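Local coordinates for probable outer membrane protein (Pseudomonas aeruginosa, PDB 3DWO), which probably lets long-chain fatty acids or other hydrophobic compounds cross the bacterial outer membrane, as a beta-barrel channel of the FadL family, at residues Gly323-Tyr331 and Val414-Gly422; Pro393-Gln404 and Lys431-Asp442. All coordinates share one frame; numbering follows the deposited sequence.

Overall arrangement
Both interactions belong to one beta-barrel outer membrane protein but lie on opposite sides of the chain's centre, their own centres 42 Å apart and their nearest atoms about 19 Å apart. Interaction 2 pairs the barrel strands 395-411 and 423-441, and the loop that joins those strands supplies Val414-Gly422, one half of interaction 1. The other half, Gly323-Tyr331, belongs to a short hairpin between two earlier barrel strands, so the same final hairpin is zipped at one end and grips another loop at the other. Different detergent molecules border each site: two at the apolar side of interaction 1, and a third beside Gln404 and Gly432 in interaction 2.

Interaction 1 (Gly323-Tyr331 and Val414-Gly422); sequences GNTIVSIPY and VNQDRLGGG. With C8E ((hydroxyethyloxy)tri(ethyloxy)octane), chain D; C8E ((hydroxyethyloxy)tri(ethyloxy)octane), chain C.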
loop_
_atom_site.group_PDB
_atom_site.type_symbol
_atom_site.label_atom_id
_atom_site.label_comp_id
_atom_site.label_asym_id
_atom_site.label_seq_id
_atom_site.Cartn_x
_atom_site.Cartn_y
_atom_site.Cartn_z
ATOM N N GLY A 323 1.391 -24.954 7.396
ATOM C CA GLY A 323 1.164 -24.533 8.767
ATOM C C GLY A 323 2.412 -24.208 9.571
ATOM O O GLY A 323 2.307 -23.660 10.664
ATOM N N ASN A 324 3.589 -24.541 9.044
ATOM C CA ASN A 324 4.837 -24.280 9.751
ATOM C C ASN A 324 5.585 -23.081 9.198
ATOM O O ASN A 324 5.597 -22.833 7.985
ATOM C CB ASN A 324 5.743 -25.517 9.705
ATOM C CG ASN A 324 5.367 -26.556 10.752
ATOM O OD1 ASN A 324 4.297 -26.482 11.365
ATOM N ND2 ASN A 324 6.244 -27.529 10.963
ATOM N N THR A 325 6.221 -22.342 10.099
ATOM C CA THR A 325 6.976 -21.154 9.719
ATOM C C THR A 325 8.264 -21.462 8.969
ATOM O O THR A 325 9.057 -22.304 9.382
ATOM C CB THR A 325 7.316 -20.299 10.967
ATOM O OG1 THR A 325 6.114 -19.693 11.462
ATOM C CG2 THR A 325 8.329 -19.202 10.627
ATOM N N ILE A 326 8.457 -20.787 7.843
ATOM C CA ILE A 326 9.679 -20.949 7.073
ATOM C C ILE A 326 10.590 -19.847 7.610
ATOM O O ILE A 326 11.732 -20.102 7.995
ATOM C CB ILE A 326 9.436 -20.749 5.567
ATOM C CG1 ILE A 326 8.620 -21.924 5.015
ATOM C CG2 ILE A 326 10.759 -20.639 4.836
ATOM C CD1 ILE A 326 9.270 -23.267 5.216
ATOM N N VAL A 327 10.067 -18.623 7.642
ATOM C CA VAL A 327 10.795 -17.481 8.178
ATOM C C VAL A 327 9.801 -16.407 8.601
ATOM O O VAL A 327 8.780 -16.190 7.939
ATOM C CB VAL A 327 11.802 -16.870 7.151
ATOM C CG1 VAL A 327 11.067 -16.298 5.947
ATOM C CG2 VAL A 327 12.629 -15.777 7.831
ATOM N N SER A 328 10.089 -15.759 9.727
ATOM C CA SER A 328 9.241 -14.689 10.236
ATOM C C SER A 328 10.083 -13.412 10.303
ATOM O O SER A 328 11.127 -13.382 10.946
ATOM C CB SER A 328 8.711 -15.044 11.624
ATOM O OG SER A 328 7.733 -14.106 12.037
ATOM N N ILE A 329 9.626 -12.367 9.628
ATOM C CA ILE A 329 10.340 -11.098 9.590
ATOM C C ILE A 329 9.571 -10.013 10.353
ATOM O O ILE A 329 8.460 -9.637 9.979
ATOM C CB ILE A 329 10.551 -10.647 8.122
ATOM C CG1 ILE A 329 11.282 -11.750 7.357
ATOM C CG2 ILE A 329 11.354 -9.344 8.071
ATOM C CD1 ILE A 329 11.408 -11.493 5.867
ATOM N N PRO A 330 10.156 -9.502 11.443
ATOM C CA PRO A 330 9.471 -8.461 12.216
ATOM C C PRO A 330 9.481 -7.113 11.508
ATOM O O PRO A 330 10.462 -6.740 10.876
ATOM C CB PRO A 330 10.259 -8.423 13.523
ATOM C CG PRO A 330 10.870 -9.802 13.610
ATOM C CD PRO A 330 11.307 -10.033 12.190
ATOM N N TYR A 331 8.379 -6.387 11.608
ATOM C CA TYR A 331 8.286 -5.079 10.993
ATOM C C TYR A 331 7.784 -4.064 12.004
ATOM O O TYR A 331 8.131 -2.888 11.929
ATOM C CB TYR A 331 7.375 -5.134 9.766
ATOM C CG TYR A 331 8.086 -5.665 8.540
ATOM C CD1 TYR A 331 9.171 -4.979 7.993
ATOM C CD2 TYR A 331 7.688 -6.859 7.936
ATOM C CE1 TYR A 331 9.847 -5.466 6.871
ATOM C CE2 TYR A 331 8.357 -7.360 6.812
ATOM C CZ TYR A 331 9.432 -6.658 6.283
ATOM O OH TYR A 331 10.083 -7.135 5.160
ATOM N N VAL A 414 18.987 -5.330 9.238
ATOM C CA VAL A 414 19.847 -6.429 9.640
ATOM C C VAL A 414 19.048 -7.711 9.382
ATOM O O VAL A 414 17.879 -7.795 9.753
ATOM C CB VAL A 414 20.209 -6.328 11.148
ATOM C CG1 VAL A 414 20.943 -7.577 11.607
ATOM C CG2 VAL A 414 21.084 -5.098 11.395
ATOM N N ASN A 415 19.662 -8.690 8.722
ATOM C CA ASN A 415 18.979 -9.956 8.452
ATOM C C ASN A 415 19.213 -10.951 9.587
ATOM O O ASN A 415 20.325 -11.070 10.089
ATOM C CB ASN A 415 19.477 -10.590 7.143
ATOM C CG ASN A 415 18.572 -10.286 5.955
ATOM O OD1 ASN A 415 17.390 -9.969 6.129
ATOM N ND2 ASN A 415 19.121 -10.403 4.737
ATOM N N GLN A 416 18.166 -11.668 9.979
ATOM C CA GLN A 416 18.284 -12.668 11.026
ATOM C C GLN A 416 19.201 -13.799 10.535
ATOM O O GLN A 416 19.544 -13.859 9.349
ATOM C CB GLN A 416 16.899 -13.223 11.367
ATOM C CG GLN A 416 16.147 -13.755 10.152
ATOM C CD GLN A 416 14.773 -14.255 10.514
ATOM O OE1 GLN A 416 14.619 -15.347 11.080
ATOM N NE2 GLN A 416 13.759 -13.447 10.218
ATOM N N ASP A 417 19.584 -14.697 11.439
ATOM C CA ASP A 417 20.477 -15.803 11.093
ATOM C C ASP A 417 20.105 -16.602 9.834
ATOM O O ASP A 417 20.914 -16.715 8.915
ATOM C CB ASP A 417 20.605 -16.780 12.266
ATOM C CG ASP A 417 21.232 -16.143 13.504
ATOM O OD1 ASP A 417 22.018 -15.182 13.357
ATOM O OD2 ASP A 417 20.953 -16.620 14.628
ATOM N N ARG A 418 18.895 -17.158 9.782
ATOM C CA ARG A 418 18.513 -17.963 8.626
ATOM C C ARG A 418 18.437 -17.211 7.299
ATOM O O ARG A 418 18.343 -17.831 6.239
ATOM C CB ARG A 418 17.204 -18.725 8.893
ATOM C CG ARG A 418 15.941 -17.899 8.980
ATOM C CD ARG A 418 14.742 -18.819 9.243
ATOM N NE ARG A 418 14.841 -19.490 10.536
ATOM C CZ ARG A 418 14.027 -20.464 10.945
ATOM N NH1 ARG A 418 13.043 -20.896 10.166
ATOM N NH2 ARG A 418 14.203 -21.017 12.135
ATOM N N LEU A 419 18.495 -15.883 7.349
ATOM C CA LEU A 419 18.466 -15.084 6.123
ATOM C C LEU A 419 19.853 -14.591 5.703
ATOM O O LEU A 419 19.981 -13.731 4.830
ATOM C CB LEU A 419 17.516 -13.892 6.271
ATOM C CG LEU A 419 16.025 -14.244 6.285
ATOM C CD1 LEU A 419 15.211 -12.961 6.358
ATOM C CD2 LEU A 419 15.654 -15.044 5.020
ATOM N N GLY A 420 20.892 -15.134 6.327
ATOM C CA GLY A 420 22.244 -14.748 5.963
ATOM C C GLY A 420 23.026 -13.820 6.879
ATOM O O GLY A 420 24.233 -13.660 6.693
ATOM N N GLY A 421 22.355 -13.188 7.841
ATOM C CA GLY A 421 23.039 -12.299 8.775
ATOM C C GLY A 421 23.657 -11.017 8.231
ATOM O O GLY A 421 24.473 -10.386 8.910
ATOM N N GLY A 422 23.282 -10.610 7.021
ATOM C CA GLY A 422 23.847 -9.388 6.460
ATOM C C GLY A 422 23.177 -8.128 6.986
ATOM O O GLY A 422 22.277 -8.198 7.821
HETATM C C1 C8E D . 9.001 -1.751 5.645
HETATM C C2 C8E D . 8.848 -2.923 4.791
HETATM C C3 C8E D . 7.626 -3.690 4.993
HETATM C C4 C8E D . 7.614 -4.744 3.993
HETATM C C5 C8E D . 6.220 -5.223 3.818
HETATM C C6 C8E D . 6.083 -5.914 2.550
HETATM C C7 C8E D . 4.907 -6.720 2.829
HETATM C C8 C8E D . 4.046 -6.760 1.623
HETATM O O9 C8E D . 3.491 -7.913 1.007
HETATM C C10 C8E D . 4.363 -8.912 0.515
HETATM C C11 C8E D . 3.479 -9.977 -0.054
HETATM O O12 C8E D . 3.265 -11.026 0.906
HETATM C C13 C8E D . 3.852 -12.322 0.575
HETATM C C14 C8E D . 5.323 -12.768 0.850
HETATM O O15 C8E D . 5.873 -13.954 1.500
HETATM C C16 C8E D . 6.062 -13.759 2.916
HETATM C C17 C8E D . 7.448 -13.214 3.313
HETATM O O18 C8E D . 8.592 -13.238 2.433
HETATM C C19 C8E D . 9.392 -14.444 2.560
HETATM C C20 C8E D . 10.929 -14.425 2.901
HETATM O O21 C8E D . 11.882 -14.450 1.827
HETATM C C1 C8E C . 13.603 -18.394 3.869
HETATM C C2 C8E C . 14.419 -19.112 4.833
HETATM C C3 C8E C . 15.569 -19.790 4.251
HETATM C C4 C8E C . 16.184 -20.573 5.310
HETATM C C5 C8E C . 17.475 -21.093 4.809
HETATM C C6 C8E C . 18.177 -21.775 5.866
HETATM C C7 C8E C . 19.244 -22.405 5.104
HETATM C C8 C8E C . 20.034 -23.217 6.037
HETATM O O9 C8E C . 21.209 -23.961 5.778
HETATM C C10 C8E C . 21.186 -25.003 4.824
HETATM C C11 C8E C . 22.565 -25.570 4.846
HETATM O O12 C8E C . 23.249 -25.374 3.603
HETATM C C13 C8E C . 24.658 -25.706 3.655
HETATM C C14 C8E C . 25.669 -25.657 2.472
HETATM O O15 C8E C . 25.578 -25.120 1.115
HETATM C C16 C8E C . 25.096 -26.125 0.207
HETATM C C17 C8E C . 26.185 -26.984 -0.457
HETATM O O18 C8E C . 25.960 -28.343 -0.890
HETATM C C19 C8E C . 26.265 -29.316 0.145
HETATM C C20 C8E C . 25.748 -30.800 0.125
HETATM O O21 C8E C . 25.723 -31.526 1.360
HETATM O O HOH W 1 11.300 -22.731 11.337
HETATM O O HOH W 2 12.292 -16.772 11.298
#
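A classic beta bulge at Ile326 and Val327, in the short strand 324-330, meets the loop between the last two barrel strands through Gln416, Arg418 and Leu419. Gln416 and Arg418 are long and carry N-H donors, so they can span the gap, 7.7 Å between Val327 CA and Arg418 CA, to carbonyls of the bulged strand. Arg418 gives NH1 to Ile326 O at 2.7 Å; the oxygen lies in the guanidinium plane, while the donor stands 39° out of the carbonyl plane. Gln416 NE2 likewise reaches Ser328 O at 2.7 Å, and water 2 links Gln416 OE1 to Ser328 N, so both ends of the amide engage one residue and its flip is fixed. Water 1 joins Arg418 NH1 to Thr325 O.

Between these polar grips sits Val327. Its CG2, anti to the backbone N, lies 3.5 Å from Gln416 NE2 and also touches Leu419. Its CG1 turns to the detergents, 3.6 Å from C20 of the chain D molecule. Ile329 CD1 meets Leu419 CD1 at 4.1 Å, the side chains crossing at about a right angle.

Strand 316-321 pairs with the bulged strand through Leu319 and Leu317, Thr318 holds Ser328 OG, and Ser182 OG hydrogen-bonds Arg418 O.

Interaction 2 (Pro393-Gln404 and Lys431-Asp442); sequences PELSIDAAYSRQ and KGQVFSLSATYD. With C8E ((hydroxyethyloxy)tri(ethyloxy)octane), chain E.
Ser396 and Thr440, Asp398 and Ser438, Ala400 and Ser436, Ser402 and Val434, and Gln404 and Gly432 form the hydrogen-bonded pairs of an antiparallel barrel hairpin. Their segments run at 170° to each other, with axes 4.5 Å apart at the closest approach. Ser396 N to Thr440 O and its reciprocal, Thr440 N to Ser396 O, are each 2.9 Å and nearly straight at 171°.

The side chains of these pairs make the close-packed face, where Ser436 and Ser438 are small enough for helix 10-14 to come close. Ala400 CB lies 3.9 Å from Ser436 CB, and side chains of the neighbouring strand 44-63 run alongside. Water 3 ties Ser396 O to Ser438 OG and Thr440 OG1, hydroxyls that also bond Thr10 and Gln46 respectively. Asp398 forms a salt bridge with Arg354. Gly432, having no side chain, lets the detergent's polyether pass close by, and Gln404 CG lies 3.4 Å from its C13.

The other face is looser and lies on the protein surface, probably against lipid. Leu395, Ile397, Ala399, Leu437 and Ala439 give it an apolar middle, where Ala399 CB to Leu437 CD1 is 3.8 Å. A chi1 of 174° carries the Tyr401 ring across to Phe435 and Gln433. Its CD1-CE1 side lies over one face of Phe435, an oblique pair, neither stacked nor edge-to-face. Tyr401 OH donates to Gln433 OE1 at 2.7 Å, in the amide's carbonyl plane, and Asp53 takes Gln433 NE2.

The outward face, mainly apolar from Leu395 to Phe435 but giving way to Gln433 and Arg403 at one end, implies a wall with membrane on one side and a polar, packed interior on the other. Tyr401 and Tyr441, near the two ends of the apolar stretch, are consistent with aromatic girdles at the membrane interfaces.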
loop_
_atom_site.group_PDB
_atom_site.type_symbol
_atom_site.label_atom_id
_atom_site.label_comp_id
_atom_site.label_asym_id
_atom_site.label_seq_id
_atom_site.Cartn_x
_atom_site.Cartn_y
_atom_site.Cartn_z
ATOM N N PRO A 393 -26.795 16.691 -20.440
ATOM C CA PRO A 393 -27.785 16.246 -19.459
ATOM C C PRO A 393 -27.100 15.937 -18.135
ATOM O O PRO A 393 -27.550 15.081 -17.374
ATOM C CB PRO A 393 -28.385 15.005 -20.122
ATOM C CG PRO A 393 -28.327 15.360 -21.576
ATOM C CD PRO A 393 -26.910 15.889 -21.671
ATOM N N GLU A 394 -26.002 16.647 -17.889
ATOM C CA GLU A 394 -25.207 16.507 -16.680
ATOM C C GLU A 394 -24.101 15.477 -16.719
ATOM O O GLU A 394 -24.273 14.323 -16.330
ATOM C CB GLU A 394 -26.098 16.273 -15.455
ATOM C CG GLU A 394 -26.604 17.574 -14.865
ATOM C CD GLU A 394 -25.661 18.733 -15.163
ATOM O OE1 GLU A 394 -25.600 19.165 -16.337
ATOM O OE2 GLU A 394 -24.973 19.203 -14.229
ATOM N N LEU A 395 -22.959 15.932 -17.210
ATOM C CA LEU A 395 -21.760 15.125 -17.316
ATOM C C LEU A 395 -20.633 16.071 -16.930
ATOM O O LEU A 395 -20.437 17.107 -17.565
ATOM C CB LEU A 395 -21.589 14.623 -18.755
ATOM C CG LEU A 395 -20.337 13.861 -19.216
ATOM C CD1 LEU A 395 -19.411 14.808 -19.932
ATOM C CD2 LEU A 395 -19.639 13.193 -18.045
ATOM N N SER A 396 -19.917 15.737 -15.864
ATOM C CA SER A 396 -18.818 16.578 -15.421
ATOM C C SER A 396 -17.480 15.867 -15.550
ATOM O O SER A 396 -17.384 14.651 -15.388
ATOM C CB SER A 396 -19.038 17.024 -13.974
ATOM O OG SER A 396 -19.141 15.910 -13.109
ATOM N N ILE A 397 -16.448 16.644 -15.856
ATOM C CA ILE A 397 -15.105 16.116 -16.011
ATOM C C ILE A 397 -14.208 16.785 -14.985
ATOM O O ILE A 397 -14.322 17.990 -14.745
ATOM C CB ILE A 397 -14.541 16.418 -17.408
ATOM C CG1 ILE A 397 -15.534 15.963 -18.475
ATOM C CG2 ILE A 397 -13.197 15.722 -17.591
ATOM C CD1 ILE A 397 -15.844 14.485 -18.439
ATOM N N ASP A 398 -13.322 16.005 -14.376
ATOM C CA ASP A 398 -12.400 16.545 -13.387
ATOM C C ASP A 398 -10.981 16.093 -13.651
ATOM O O ASP A 398 -10.748 14.994 -14.165
ATOM C CB ASP A 398 -12.809 16.130 -11.975
ATOM C CG ASP A 398 -14.037 16.861 -11.494
ATOM O OD1 ASP A 398 -14.392 16.721 -10.309
ATOM O OD2 ASP A 398 -14.653 17.580 -12.303
ATOM N N ALA A 399 -10.035 16.958 -13.305
ATOM C CA ALA A 399 -8.621 16.672 -13.488
ATOM C C ALA A 399 -7.902 17.021 -12.196
ATOM O O ALA A 399 -8.369 17.856 -11.422
ATOM C CB ALA A 399 -8.067 17.495 -14.627
ATOM N N ALA A 400 -6.770 16.376 -11.959
ATOM C CA ALA A 400 -6.007 16.646 -10.757
ATOM C C ALA A 400 -4.564 16.216 -10.932
ATOM O O ALA A 400 -4.259 15.310 -11.711
ATOM C CB ALA A 400 -6.628 15.912 -9.564
ATOM N N TYR A 401 -3.681 16.900 -10.217
ATOM C CA TYR A 401 -2.265 16.589 -10.218
ATOM C C TYR A 401 -1.876 16.628 -8.762
ATOM O O TYR A 401 -2.279 17.532 -8.036
ATOM C CB TYR A 401 -1.438 17.629 -10.967
ATOM C CG TYR A 401 0.049 17.361 -10.840
ATOM C CD1 TYR A 401 0.628 16.236 -11.433
ATOM C CD2 TYR A 401 0.865 18.194 -10.077
ATOM C CE1 TYR A 401 1.984 15.946 -11.266
ATOM C CE2 TYR A 401 2.222 17.912 -9.903
ATOM C CZ TYR A 401 2.773 16.787 -10.500
ATOM O OH TYR A 401 4.110 16.510 -10.334
ATOM N N SER A 402 -1.099 15.648 -8.330
ATOM C CA SER A 402 -0.678 15.605 -6.946
ATOM C C SER A 402 0.772 15.156 -6.840
ATOM O O SER A 402 1.174 14.160 -7.438
ATOM C CB SER A 402 -1.586 14.667 -6.152
ATOM O OG SER A 402 -1.229 14.667 -4.787
ATOM N N ARG A 403 1.558 15.916 -6.090
ATOM C CA ARG A 403 2.958 15.600 -5.891
ATOM C C ARG A 403 3.144 15.184 -4.439
ATOM O O ARG A 403 2.596 15.805 -3.532
ATOM C CB ARG A 403 3.836 16.816 -6.212
ATOM C CG ARG A 403 5.274 16.685 -5.738
ATOM C CD ARG A 403 5.961 15.459 -6.337
ATOM N NE ARG A 403 7.188 15.093 -5.623
ATOM C CZ ARG A 403 8.289 15.839 -5.589
ATOM N NH1 ARG A 403 8.331 17.000 -6.231
ATOM N NH2 ARG A 403 9.348 15.427 -4.905
ATOM N N GLN A 404 3.904 14.119 -4.228
ATOM C CA GLN A 404 4.165 13.635 -2.885
ATOM C C GLN A 404 5.651 13.765 -2.592
ATOM O O GLN A 404 6.484 13.134 -3.254
ATOM C CB GLN A 404 3.743 12.170 -2.736
ATOM C CG GLN A 404 2.255 11.892 -2.948
ATOM C CD GLN A 404 1.851 11.892 -4.413
ATOM O OE1 GLN A 404 2.486 11.238 -5.242
ATOM N NE2 GLN A 404 0.784 12.622 -4.738
ATOM N N LYS A 431 10.057 9.610 -4.527
ATOM C CA LYS A 431 9.297 10.734 -5.045
ATOM C C LYS A 431 8.043 10.160 -5.670
ATOM O O LYS A 431 8.067 9.062 -6.226
ATOM C CB LYS A 431 10.111 11.482 -6.102
ATOM C CG LYS A 431 11.219 12.338 -5.522
ATOM C CD LYS A 431 12.476 12.367 -6.394
ATOM C CE LYS A 431 12.168 12.584 -7.871
ATOM N NZ LYS A 431 11.889 11.297 -8.568
ATOM N N GLY A 432 6.943 10.892 -5.572
ATOM C CA GLY A 432 5.714 10.403 -6.148
ATOM C C GLY A 432 4.872 11.499 -6.758
ATOM O O GLY A 432 4.893 12.647 -6.313
ATOM N N GLN A 433 4.138 11.146 -7.805
ATOM C CA GLN A 433 3.254 12.102 -8.436
ATOM C C GLN A 433 2.103 11.325 -9.043
ATOM O O GLN A 433 2.286 10.200 -9.519
ATOM C CB GLN A 433 4.004 12.930 -9.481
ATOM C CG GLN A 433 4.334 12.247 -10.778
ATOM C CD GLN A 433 5.224 13.121 -11.643
ATOM O OE1 GLN A 433 5.084 14.349 -11.652
ATOM N NE2 GLN A 433 6.140 12.497 -12.378
ATOM N N VAL A 434 0.913 11.915 -8.991
ATOM C CA VAL A 434 -0.286 11.277 -9.510
ATOM C C VAL A 434 -1.061 12.201 -10.446
ATOM O O VAL A 434 -1.207 13.398 -10.186
ATOM C CB VAL A 434 -1.225 10.845 -8.350
ATOM C CG1 VAL A 434 -2.434 10.088 -8.900
ATOM C CG2 VAL A 434 -0.463 9.982 -7.342
ATOM N N PHE A 435 -1.533 11.637 -11.551
ATOM C CA PHE A 435 -2.332 12.369 -12.521
ATOM C C PHE A 435 -3.691 11.694 -12.411
ATOM O O PHE A 435 -3.782 10.470 -12.479
ATOM C CB PHE A 435 -1.760 12.205 -13.925
ATOM C CG PHE A 435 -0.324 12.626 -14.041
ATOM C CD1 PHE A 435 0.694 11.808 -13.557
ATOM C CD2 PHE A 435 0.008 13.860 -14.589
ATOM C CE1 PHE A 435 2.021 12.214 -13.614
ATOM C CE2 PHE A 435 1.333 14.278 -14.651
ATOM C CZ PHE A 435 2.345 13.453 -14.162
ATOM N N SER A 436 -4.742 12.485 -12.228
ATOM C CA SER A 436 -6.081 11.935 -12.056
ATOM C C SER A 436 -7.098 12.547 -13.015
ATOM O O SER A 436 -7.035 13.735 -13.330
ATOM C CB SER A 436 -6.524 12.161 -10.606
ATOM O OG SER A 436 -7.677 11.405 -10.285
ATOM N N LEU A 437 -8.040 11.728 -13.469
ATOM C CA LEU A 437 -9.072 12.177 -14.395
ATOM C C LEU A 437 -10.344 11.367 -14.146
ATOM O O LEU A 437 -10.286 10.147 -14.030
ATOM C CB LEU A 437 -8.595 11.967 -15.831
ATOM C CG LEU A 437 -9.116 12.921 -16.906
ATOM C CD1 LEU A 437 -8.537 14.319 -16.684
ATOM C CD2 LEU A 437 -8.708 12.400 -18.278
ATOM N N SER A 438 -11.487 12.041 -14.048
ATOM C CA SER A 438 -12.749 11.343 -13.809
ATOM C C SER A 438 -13.925 11.914 -14.586
ATOM O O SER A 438 -13.913 13.066 -15.010
ATOM C CB SER A 438 -13.109 11.372 -12.324
ATOM O OG SER A 438 -13.511 12.672 -11.936
ATOM N N ALA A 439 -14.949 11.088 -14.754
ATOM C CA ALA A 439 -16.163 11.482 -15.449
ATOM C C ALA A 439 -17.308 11.145 -14.514
ATOM O O ALA A 439 -17.450 10.002 -14.086
ATOM C CB ALA A 439 -16.304 10.711 -16.753
ATOM N N THR A 440 -18.112 12.145 -14.182
ATOM C CA THR A 440 -19.241 11.944 -13.286
ATOM C C THR A 440 -20.541 12.184 -14.038
ATOM O O THR A 440 -20.724 13.235 -14.653
ATOM C CB THR A 440 -19.178 12.912 -12.094
ATOM O OG1 THR A 440 -17.882 12.836 -11.484
ATOM C CG2 THR A 440 -20.243 12.558 -11.071
ATOM N N TYR A 441 -21.441 11.207 -13.995
ATOM C CA TYR A 441 -22.714 11.335 -14.680
ATOM C C TYR A 441 -23.864 11.427 -13.689
ATOM O O TYR A 441 -24.186 10.464 -12.991
ATOM C CB TYR A 441 -22.931 10.158 -15.632
ATOM C CG TYR A 441 -24.056 10.393 -16.615
ATOM C CD1 TYR A 441 -24.096 11.552 -17.390
ATOM C CD2 TYR A 441 -25.080 9.459 -16.774
ATOM C CE1 TYR A 441 -25.125 11.778 -18.296
ATOM C CE2 TYR A 441 -26.115 9.673 -17.682
ATOM C CZ TYR A 441 -26.131 10.836 -18.439
ATOM O OH TYR A 441 -27.155 11.062 -19.332
ATOM N N ASP A 442 -24.478 12.602 -13.633
ATOM C CA ASP A 442 -25.591 12.851 -12.731
ATOM C C ASP A 442 -26.919 12.545 -13.416
ATOM O O ASP A 442 -27.774 13.419 -13.543
ATOM C CB ASP A 442 -25.577 14.314 -12.281
ATOM C CG ASP A 442 -26.644 14.616 -11.251
ATOM O OD1 ASP A 442 -26.504 14.143 -10.104
ATOM O OD2 ASP A 442 -27.626 15.315 -11.590
HETATM C C1 C8E E . 0.152 -2.298 -8.939
HETATM C C2 C8E E . 0.934 -1.521 -7.987
HETATM C C3 C8E E . 0.143 -0.862 -6.952
HETATM C C4 C8E E . -0.067 0.512 -7.369
HETATM C C5 C8E E . 0.170 1.402 -6.214
HETATM C C6 C8E E . -0.453 2.686 -6.447
HETATM C C7 C8E E . 0.113 3.442 -5.349
HETATM C C8 C8E E . 0.517 4.756 -5.863
HETATM O O9 C8E E . 0.715 5.940 -5.121
HETATM C C10 C8E E . -0.355 6.495 -4.384
HETATM C C11 C8E E . 0.229 7.712 -3.736
HETATM O O12 C8E E . 1.375 7.369 -2.931
HETATM C C13 C8E E . 2.217 8.490 -2.540
HETATM C C14 C8E E . 3.758 8.441 -2.293
HETATM O O15 C8E E . 4.844 7.907 -3.102
HETATM C C16 C8E E . 5.095 6.523 -2.781
HETATM C C17 C8E E . 6.130 6.304 -1.667
HETATM O O18 C8E E . 7.460 5.806 -1.915
HETATM C C19 C8E E . 7.530 4.354 -1.845
HETATM C C20 C8E E . 8.328 3.574 -0.737
HETATM O O21 C8E E . 7.595 2.941 0.315
HETATM O O HOH W 3 -15.988 14.066 -12.757
#